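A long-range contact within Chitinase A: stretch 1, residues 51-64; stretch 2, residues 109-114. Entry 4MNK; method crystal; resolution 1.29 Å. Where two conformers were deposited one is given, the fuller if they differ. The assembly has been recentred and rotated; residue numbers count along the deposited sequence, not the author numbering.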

# COMPACT_ATOMS: atom_id res chain seq x y z
N SER A 51 13.19 10.00 14.97
CA SER A 51 12.83 8.59 14.77
C SER A 51 13.97 7.76 14.18
O SER A 51 13.73 6.68 13.64
CB SER A 51 11.59 8.48 13.89
OG SER A 51 11.89 8.85 12.56
N GLU A 52 15.20 8.27 14.29
CA GLU A 52 16.39 7.57 13.80
C GLU A 52 16.61 6.20 14.45
O GLU A 52 16.96 5.24 13.77
CB GLU A 52 17.65 8.42 13.98
CG GLU A 52 17.80 9.56 12.98
CD GLU A 52 17.06 10.83 13.36
OE1 GLU A 52 16.38 10.88 14.40
OE2 GLU A 52 17.19 11.82 12.60
N LYS A 53 16.40 6.12 15.76
CA LYS A 53 16.59 4.85 16.47
C LYS A 53 15.57 3.80 16.02
O LYS A 53 15.92 2.64 15.78
CB LYS A 53 16.55 5.04 17.99
CG LYS A 53 16.94 3.80 18.80
CD LYS A 53 18.30 3.24 18.38
CE LYS A 53 18.78 2.15 19.33
NZ LYS A 53 19.83 1.30 18.71
N THR A 54 14.31 4.21 15.89
CA THR A 54 13.25 3.33 15.41
C THR A 54 13.56 2.78 14.01
O THR A 54 13.40 1.58 13.75
CB THR A 54 11.89 4.06 15.44
OG1 THR A 54 11.58 4.43 16.79
CG2 THR A 54 10.77 3.16 14.90
N ALA A 55 14.01 3.66 13.12
CA ALA A 55 14.36 3.27 11.75
C ALA A 55 15.53 2.29 11.72
O ALA A 55 15.50 1.31 10.97
CB ALA A 55 14.67 4.49 10.92
N GLU A 56 16.55 2.55 12.53
CA GLU A 56 17.72 1.67 12.60
C GLU A 56 17.36 0.29 13.15
O GLU A 56 17.83 -0.73 12.64
CB GLU A 56 18.82 2.30 13.45
CG GLU A 56 20.03 1.40 13.62
CD GLU A 56 21.04 1.89 14.64
OE1 GLU A 56 22.08 1.21 14.77
OE2 GLU A 56 20.81 2.92 15.31
N ASP A 57 16.54 0.26 14.19
CA ASP A 57 16.22 -0.99 14.87
C ASP A 57 15.21 -1.85 14.13
O ASP A 57 15.09 -3.04 14.40
CB ASP A 57 15.72 -0.71 16.29
CG ASP A 57 16.81 -0.25 17.24
OD1 ASP A 57 18.01 -0.25 16.87
OD2 ASP A 57 16.46 0.11 18.39
N PHE A 58 14.48 -1.24 13.20
CA PHE A 58 13.38 -1.92 12.50
C PHE A 58 13.80 -3.25 11.89
O PHE A 58 13.18 -4.28 12.16
CB PHE A 58 12.80 -1.00 11.42
CG PHE A 58 11.64 -1.61 10.66
CD1 PHE A 58 10.36 -1.59 11.20
CD2 PHE A 58 11.84 -2.18 9.41
CE1 PHE A 58 9.29 -2.14 10.50
CE2 PHE A 58 10.77 -2.74 8.70
CZ PHE A 58 9.49 -2.71 9.25
N THR A 59 14.86 -3.24 11.08
CA THR A 59 15.24 -4.43 10.33
C THR A 59 15.80 -5.55 11.22
O THR A 59 15.31 -6.68 11.13
CB THR A 59 16.14 -4.09 9.11
OG1 THR A 59 15.44 -3.16 8.27
CG2 THR A 59 16.48 -5.34 8.32
N PRO A 60 16.79 -5.25 12.09
CA PRO A 60 17.22 -6.30 13.02
C PRO A 60 16.08 -6.87 13.87
O PRO A 60 16.04 -8.07 14.12
CB PRO A 60 18.25 -5.59 13.90
CG PRO A 60 18.77 -4.48 13.05
CD PRO A 60 17.60 -4.03 12.23
N THR A 61 15.14 -6.01 14.27
CA THR A 61 14.01 -6.47 15.09
C THR A 61 13.11 -7.45 14.34
O THR A 61 12.84 -8.54 14.84
CB THR A 61 13.18 -5.29 15.63
OG1 THR A 61 13.95 -4.58 16.61
CG2 THR A 61 11.89 -5.77 16.29
N VAL A 62 12.66 -7.08 13.15
CA VAL A 62 11.73 -7.95 12.43
C VAL A 62 12.40 -9.25 11.98
O VAL A 62 11.77 -10.30 11.93
CB VAL A 62 10.99 -7.25 11.26
CG1 VAL A 62 10.19 -6.05 11.77
CG2 VAL A 62 11.95 -6.85 10.13
N ARG A 63 13.70 -9.19 11.69
CA ARG A 63 14.42 -10.38 11.24
C ARG A 63 14.63 -11.42 12.35
O ARG A 63 14.89 -12.58 12.06
CB ARG A 63 15.74 -10.01 10.56
CG ARG A 63 15.58 -9.24 9.25
CD ARG A 63 16.88 -9.14 8.48
NE ARG A 63 17.02 -10.23 7.52
CZ ARG A 63 18.05 -10.41 6.69
NH1 ARG A 63 19.08 -9.58 6.70
NH2 ARG A 63 18.05 -11.44 5.86
N ARG A 64 14.49 -11.01 13.61
CA ARG A 64 14.69 -11.95 14.73
C ARG A 64 13.69 -13.12 14.70
O ARG A 64 14.03 -14.23 15.11
CB ARG A 64 14.66 -11.22 16.08
CG ARG A 64 13.29 -11.13 16.71
CD ARG A 64 13.22 -10.09 17.81
NE ARG A 64 11.92 -10.12 18.47
CZ ARG A 64 10.78 -9.66 17.95
NH1 ARG A 64 9.66 -9.76 18.65
NH2 ARG A 64 10.76 -9.11 16.74
N ARG A 109 22.24 3.16 5.23
CA ARG A 109 22.52 3.64 6.59
C ARG A 109 21.71 2.92 7.67
O ARG A 109 22.22 2.68 8.77
CB ARG A 109 22.31 5.15 6.68
CG ARG A 109 22.75 5.75 8.00
CD ARG A 109 22.94 7.26 7.89
NE ARG A 109 24.03 7.61 6.98
CZ ARG A 109 23.86 8.21 5.81
NH1 ARG A 109 24.92 8.48 5.05
NH2 ARG A 109 22.65 8.54 5.39
N TYR A 110 20.47 2.56 7.36
CA TYR A 110 19.61 1.86 8.32
C TYR A 110 19.49 0.36 8.09
O TYR A 110 18.77 -0.32 8.82
CB TYR A 110 18.23 2.51 8.39
CG TYR A 110 18.22 3.94 8.90
CD1 TYR A 110 17.71 4.97 8.12
CD2 TYR A 110 18.72 4.25 10.16
CE1 TYR A 110 17.69 6.27 8.59
CE2 TYR A 110 18.72 5.56 10.64
CZ TYR A 110 18.20 6.56 9.84
OH TYR A 110 18.19 7.86 10.29
N GLY A 111 20.18 -0.17 7.08
CA GLY A 111 20.21 -1.61 6.84
C GLY A 111 18.99 -2.16 6.12
O GLY A 111 18.65 -3.34 6.27
N PHE A 112 18.34 -1.32 5.32
CA PHE A 112 17.24 -1.74 4.46
C PHE A 112 17.77 -2.38 3.18
O PHE A 112 18.86 -2.05 2.71
CB PHE A 112 16.33 -0.56 4.12
CG PHE A 112 15.51 -0.09 5.28
CD1 PHE A 112 14.31 -0.73 5.59
CD2 PHE A 112 15.92 0.98 6.07
CE1 PHE A 112 13.54 -0.31 6.66
CE2 PHE A 112 15.15 1.40 7.15
CZ PHE A 112 13.96 0.75 7.45
N HIS A 113 16.98 -3.29 2.61
CA HIS A 113 17.35 -3.99 1.38
C HIS A 113 16.80 -3.33 0.13
O HIS A 113 17.07 -3.77 -0.99
CB HIS A 113 16.90 -5.45 1.43
CG HIS A 113 17.33 -6.18 2.66
ND1 HIS A 113 18.53 -6.86 2.74
CD2 HIS A 113 16.72 -6.33 3.86
CE1 HIS A 113 18.64 -7.40 3.94
NE2 HIS A 113 17.56 -7.09 4.64
N GLY A 114 16.02 -2.27 0.30
CA GLY A 114 15.42 -1.61 -0.84
C GLY A 114 14.73 -0.31 -0.51
O GLY A 114 14.61 0.08 0.65
O HOH W 1 16.27 -1.00 9.70
O HOH W 2 20.22 -1.48 11.54

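Stretch 1 is a helix, kinked at Pro 60, whose ring nitrogen carries no hydrogen to bond back to the turn before. Stretch 2 is the end of another helix and the chain that leaves it, laid along one side of the first. No direct hydrogen bond joins the two; side-chain packing and two waters do the work.

Arg 109 makes no contact, so the interface opens with Tyr 110, which gives up the most area. The backbones come close here, with the CA atoms of Glu 56 and Tyr 110 4.7 Å apart. Ala 55 CB sits 3.9 Å from the centroid of the Tyr 110 ring and almost on the ring normal, a CH-pi contact over the face. Farther out, Tyr 110 OH reaches to 3.2 Å from Glu 52 CG.

The carbonyl of Tyr 110 is tied across by water. Water 1 is hydrogen-bonded with Tyr 110 O and Ala 55 O, each 2.7 Å away, and accepts from Thr 59 N at 3.0 Å, so it bridges the open step from Ala 55 O to Thr 59 N. Glu 56 O, which has no Pro 60 amide to accept from, takes a bond from water 2 at 2.7 Å, and water 2 also donates to Tyr 110 O at a longer 3.3 Å.

Gly 111 is the first residue to leave helical phi/psi, in a Schellman motif, its positive phi of the kind glycine favours, and its O lies 3.6 Å from Thr 59 CG2. The turned chain delivers Phe 112, whose CB points sideways but whose ring comes nearer: CE1 lies 3.7 Å from Phe 58 CD2, an apolar contact, while Thr 59 OG1 sits over one face, 3.8 Å from that same CE1.

His 113 closes the contact, meeting Arg 63 one turn of helix beyond Thr 59, where Arg 63 NH1 approaches the imidazole edge, 3.5 Å from His 113 CE1. Gly 114 touches nothing across the interface.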